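Local coordinates for hypothetical protein PH1789 (Pyrococcus horikoshii, PDB 1WR2) that is of unknown function but belongs to the ATP-grasp family of alpha/beta proteins, at residues Phe217-Asn220 with Ala225-Val228; Lys26-Ala31 with Ser198-Asp203. All coordinates share one frame; numbering follows the deposited sequence.

Overall arrangement
After helix 3-14 and the short strand 19-20, helix 22-30 supplies Lys26-Ala31. Contact 2 then closes a long loop of 166 residues when helix 187-203 returns to lay Ser198-Asp203 beside it. Helix 187-203 leads next into strand 208-218, and contact 1 closes a short loop of four residues, pairing Phe217-Asn220 with Ala225-Val228 in a beta hairpin. The two loops follow in series, neither nested nor crossed, and their centres lie about 17 Å apart. They nevertheless touch: Lys26 NZ probably donates a hydrogen bond to Val228 O at 3.0 Å, and Ile227 packs on Leu29, tying helix 22-30 to the hairpin.

Contact 1 of 2, residues Phe217-Asn220 with Ala225-Val228; sequences FVYN and AVIV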
loop_
_atom_site.group_PDB
_atom_site.type_symbol
_atom_site.label_atom_id
_atom_site.label_comp_id
_atom_site.label_asym_id
_atom_site.label_seq_id
_atom_site.Cartn_x
_atom_site.Cartn_y
_atom_site.Cartn_z
ATOM N N PHE A 217 -3.257 8.203 2.453
ATOM C CA PHE A 217 -3.708 9.587 2.516
ATOM C C PHE A 217 -4.722 9.686 3.646
ATOM O O PHE A 217 -5.643 8.868 3.732
ATOM C CB PHE A 217 -4.383 10.036 1.207
ATOM C CG PHE A 217 -3.450 10.158 0.028
ATOM C CD1 PHE A 217 -2.101 10.439 0.203
ATOM C CD2 PHE A 217 -3.939 10.038 -1.269
ATOM C CE1 PHE A 217 -1.256 10.602 -0.890
ATOM C CE2 PHE A 217 -3.102 10.200 -2.366
ATOM C CZ PHE A 217 -1.759 10.481 -2.175
ATOM N N VAL A 218 -4.551 10.675 4.515
ATOM C CA VAL A 218 -5.479 10.872 5.622
ATOM C C VAL A 218 -6.227 12.183 5.427
ATOM O O VAL A 218 -5.624 13.250 5.324
ATOM C CB VAL A 218 -4.755 10.893 6.985
ATOM C CG1 VAL A 218 -5.770 11.077 8.108
ATOM C CG2 VAL A 218 -3.994 9.590 7.190
ATOM N N TYR A 219 -7.548 12.089 5.369
ATOM C CA TYR A 219 -8.385 13.259 5.167
ATOM C C TYR A 219 -8.786 13.899 6.488
ATOM O O TYR A 219 -8.452 13.396 7.560
ATOM C CB TYR A 219 -9.617 12.865 4.354
ATOM C CG TYR A 219 -9.258 12.209 3.035
ATOM C CD1 TYR A 219 -8.472 12.878 2.097
ATOM C CD2 TYR A 219 -9.693 10.918 2.733
ATOM C CE1 TYR A 219 -8.132 12.278 0.888
ATOM C CE2 TYR A 219 -9.355 10.307 1.526
ATOM C CZ TYR A 219 -8.580 10.992 0.612
ATOM O OH TYR A 219 -8.267 10.406 -0.588
ATOM N N ASN A 220 -9.506 15.012 6.410
ATOM C CA ASN A 220 -9.913 15.722 7.612
ATOM C C ASN A 220 -10.832 14.915 8.512
ATOM O O ASN A 220 -11.328 13.857 8.131
ATOM C CB ASN A 220 -10.557 17.055 7.237
ATOM C CG ASN A 220 -9.673 17.879 6.319
ATOM O OD1 ASN A 220 -8.465 17.990 6.538
ATOM N ND2 ASN A 220 -10.272 18.460 5.289
ATOM N N ALA A 225 -9.592 7.687 5.733
ATOM C CA ALA A 225 -8.318 7.690 5.025
ATOM C C ALA A 225 -8.340 6.638 3.923
ATOM O O ALA A 225 -9.293 5.864 3.813
ATOM C CB ALA A 225 -7.190 7.398 5.999
ATOM N N VAL A 226 -7.282 6.604 3.117
ATOM C CA VAL A 226 -7.195 5.642 2.026
ATOM C C VAL A 226 -5.751 5.191 1.782
ATOM O O VAL A 226 -4.822 5.997 1.807
ATOM C CB VAL A 226 -7.787 6.242 0.724
ATOM C CG1 VAL A 226 -6.916 7.378 0.217
ATOM C CG2 VAL A 226 -7.942 5.161 -0.322
ATOM N N ILE A 227 -5.576 3.892 1.568
ATOM C CA ILE A 227 -4.262 3.305 1.309
ATOM C C ILE A 227 -3.976 3.377 -0.190
ATOM O O ILE A 227 -4.737 2.848 -0.997
ATOM C CB ILE A 227 -4.234 1.839 1.763
ATOM C CG1 ILE A 227 -4.461 1.769 3.276
ATOM C CG2 ILE A 227 -2.923 1.190 1.367
ATOM C CD1 ILE A 227 -4.773 0.370 3.787
ATOM N N VAL A 228 -2.880 4.025 -0.561
ATOM C CA VAL A 228 -2.540 4.177 -1.967
ATOM C C VAL A 228 -1.662 3.078 -2.549
ATOM O O VAL A 228 -1.847 2.667 -3.697
ATOM C CB VAL A 228 -1.890 5.553 -2.206
ATOM C CG1 VAL A 228 -1.579 5.748 -3.682
ATOM C CG2 VAL A 228 -2.834 6.643 -1.712
#
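Val228 lays its CG2 methyl over one face of the Phe217 ring, 3.7 Å from the ring centroid and 19° off the normal, which meets the geometry of a CH-pi contact. The methyl lies toward the rim, with Phe217 CD2 and CE2 its nearest ring atoms. Phe217 CG stands anti to its own carbonyl carbon (chi1 -69°), and this turn places the ring beneath the Val228 methyl.

The backbones form the end of an antiparallel hairpin. Phe217 and Val226 are the hydrogen-bonded pair: Phe217 N donates to Val226 O at 2.8 Å, and Val226 N donates to Phe217 O at 2.9 Å. Both bonds are nearly straight at hydrogen. Val218 and Ala225 make the next, non-hydrogen-bonded pair, with Val218 CG2 4.1 Å from Ala225 CB on the opposite sheet face from Phe217 and Val226.

Val226 CG1 touches both Phe217 and Tyr219. It approaches Phe217 CB at 3.8 Å and Tyr219 OH at 3.4 Å, meeting the tyrosine ring obliquely. Its chi1 of 68° puts this branch between the backbone N and carbonyl carbon, a position that turns CG1 toward Phe217 CB and the Tyr219 hydroxyl. That hydroxyl is hydrogen-bonded to Lys117 O, which helps hold the far end of the ring; the ring also has a cation-pi contact with Lys117.

On the Val218-Ala225 face the hairpin is covered by helix 187-203, through Ile190 and Met193. Strand 120-129 flanks strand 208-218 on the side away from strand 225-234, with Val122 touching Val218 and Glu121 touching Phe217.

Contact 2 of 2, residues Lys26-Ala31 with Ser198-Asp203; sequences KQVLKA and SKLVDD
Helix-to-helix packing within the ATP-grasp domain joins helix 22-30 to the C-terminal end of helix 187-203, with Leu200 reaching across to Val28 and Leu29. The backbones stay well apart, 7.9 Å between Leu29 CA and Leu200 CA, so the gap is crossed by side chains, Leu200 CD1 reaching as far as the Val28 carbonyl, 3.9 Å from its O.

Leu200 CG lies anti to the backbone N (chi1 -177°), which extends the isobutyl group toward helix 22-30. Both its methyls are used on Val28: CG1 of the valine is 4.0 Å from Leu200 CD1 and 4.1 Å from CD2, the two side chains crossing at about a right angle. All three touching residues are buried, and the strands beneath complete the apolar setting, with Leu29 resting on Met211 and Leu213, Val28 on Ile232 and Leu200 on Ile208.

Beyond this apolar patch, Lys199 and Asp203 form a salt bridge one helical turn apart, NZ to the syn lone pair of OD1 at 2.8 Å, while Asp203 OD2 is hydrogen-bonded to Tyr32 OH. Leu29, whose CB points away from helix 187-203, comes back with its end, CD2 meeting Leu200 CD1 obliquely at 3.8 Å.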
loop_
_atom_site.group_PDB
_atom_site.type_symbol
_atom_site.label_atom_id
_atom_site.label_comp_id
_atom_site.label_asym_id
_atom_site.label_seq_id
_atom_site.Cartn_x
_atom_site.Cartn_y
_atom_site.Cartn_z
ATOM N N LYS A 26 -2.657 -5.797 -1.291
ATOM C CA LYS A 26 -3.937 -5.160 -1.005
ATOM C C LYS A 26 -5.079 -6.133 -0.737
ATOM O O LYS A 26 -6.012 -5.811 -0.001
ATOM C CB LYS A 26 -4.295 -4.188 -2.122
ATOM C CG LYS A 26 -3.438 -2.936 -2.077
ATOM C CD LYS A 26 -3.708 -2.044 -3.264
ATOM C CE LYS A 26 -2.960 -0.729 -3.154
ATOM N NZ LYS A 26 -3.205 0.094 -4.380
ATOM N N GLN A 27 -5.011 -7.319 -1.329
ATOM C CA GLN A 27 -6.023 -8.335 -1.081
ATOM C C GLN A 27 -5.903 -8.723 0.393
ATOM O O GLN A 27 -6.902 -8.929 1.074
ATOM C CB GLN A 27 -5.781 -9.559 -1.963
ATOM C CG GLN A 27 -6.265 -9.400 -3.401
ATOM C CD GLN A 27 -5.856 -10.570 -4.278
ATOM O OE1 GLN A 27 -4.726 -10.632 -4.768
ATOM N NE2 GLN A 27 -6.767 -11.518 -4.462
ATOM N N VAL A 28 -4.670 -8.827 0.883
ATOM C CA VAL A 28 -4.459 -9.171 2.285
ATOM C C VAL A 28 -5.027 -8.050 3.156
ATOM O O VAL A 28 -5.716 -8.299 4.148
ATOM C CB VAL A 28 -2.961 -9.341 2.600
ATOM C CG1 VAL A 28 -2.763 -9.563 4.093
ATOM C CG2 VAL A 28 -2.397 -10.513 1.812
ATOM N N LEU A 29 -4.749 -6.812 2.765
ATOM C CA LEU A 29 -5.222 -5.658 3.507
ATOM C C LEU A 29 -6.747 -5.595 3.552
ATOM O O LEU A 29 -7.327 -5.406 4.622
ATOM C CB LEU A 29 -4.646 -4.372 2.908
ATOM C CG LEU A 29 -3.108 -4.294 2.858
ATOM C CD1 LEU A 29 -2.682 -2.920 2.356
ATOM C CD2 LEU A 29 -2.522 -4.535 4.235
ATOM N N LYS A 30 -7.396 -5.763 2.403
ATOM C CA LYS A 30 -8.853 -5.726 2.356
ATOM C C LYS A 30 -9.489 -6.813 3.222
ATOM O O LYS A 30 -10.530 -6.592 3.841
ATOM C CB LYS A 30 -9.350 -5.868 0.910
ATOM C CG LYS A 30 -9.115 -4.631 0.053
ATOM C CD LYS A 30 -9.764 -4.747 -1.325
ATOM C CE LYS A 30 -9.128 -5.840 -2.159
ATOM N NZ LYS A 30 -9.713 -5.869 -3.526
ATOM N N ALA A 31 -8.857 -7.983 3.266
ATOM C CA ALA A 31 -9.363 -9.103 4.048
ATOM C C ALA A 31 -9.487 -8.733 5.521
ATOM O O ALA A 31 -10.179 -9.412 6.285
ATOM C CB ALA A 31 -8.442 -10.309 3.886
ATOM N N SER A 198 -2.208 -4.162 13.127
ATOM C CA SER A 198 -1.717 -4.903 14.284
ATOM C C SER A 198 -2.366 -6.287 14.329
ATOM O O SER A 198 -1.698 -7.288 14.565
ATOM C CB SER A 198 -2.041 -4.124 15.568
ATOM O OG SER A 198 -1.616 -4.809 16.731
ATOM N N LYS A 199 -3.675 -6.323 14.097
ATOM C CA LYS A 199 -4.452 -7.564 14.101
ATOM C C LYS A 199 -3.982 -8.472 12.970
ATOM O O LYS A 199 -3.702 -9.658 13.172
ATOM C CB LYS A 199 -5.941 -7.226 13.937
ATOM C CG LYS A 199 -6.854 -8.415 13.665
ATOM C CD LYS A 199 -6.750 -9.480 14.750
ATOM C CE LYS A 199 -7.684 -10.651 14.457
ATOM N NZ LYS A 199 -7.488 -11.769 15.416
ATOM N N LEU A 200 -3.892 -7.894 11.780
ATOM C CA LEU A 200 -3.450 -8.608 10.591
ATOM C C LEU A 200 -2.077 -9.246 10.816
ATOM O O LEU A 200 -1.878 -10.431 10.538
ATOM C CB LEU A 200 -3.400 -7.623 9.408
ATOM C CG LEU A 200 -3.048 -8.066 7.982
ATOM C CD1 LEU A 200 -3.421 -6.949 7.034
ATOM C CD2 LEU A 200 -1.570 -8.392 7.850
ATOM N N VAL A 201 -1.137 -8.460 11.335
ATOM C CA VAL A 201 0.215 -8.953 11.584
ATOM C C VAL A 201 0.271 -10.000 12.697
ATOM O O VAL A 201 0.996 -10.995 12.587
ATOM C CB VAL A 201 1.164 -7.787 11.930
ATOM C CG1 VAL A 201 2.575 -8.308 12.197
ATOM C CG2 VAL A 201 1.169 -6.784 10.779
ATOM N N ASP A 202 -0.486 -9.777 13.764
ATOM C CA ASP A 202 -0.504 -10.725 14.874
ATOM C C ASP A 202 -1.031 -12.071 14.352
ATOM O O ASP A 202 -0.444 -13.121 14.601
ATOM C CB ASP A 202 -1.382 -10.168 16.002
ATOM C CG ASP A 202 -1.238 -10.945 17.306
ATOM O OD1 ASP A 202 -0.114 -11.358 17.644
ATOM O OD2 ASP A 202 -2.256 -11.122 18.004
ATOM N N ASP A 203 -2.124 -12.029 13.598
ATOM C CA ASP A 203 -2.714 -13.236 13.024
ATOM C C ASP A 203 -1.756 -13.969 12.103
ATOM O O ASP A 203 -1.619 -15.194 12.169
ATOM C CB ASP A 203 -3.952 -12.881 12.210
ATOM C CG ASP A 203 -5.180 -12.750 13.055
ATOM O OD1 ASP A 203 -5.046 -12.687 14.296
ATOM O OD2 ASP A 203 -6.278 -12.703 12.475
#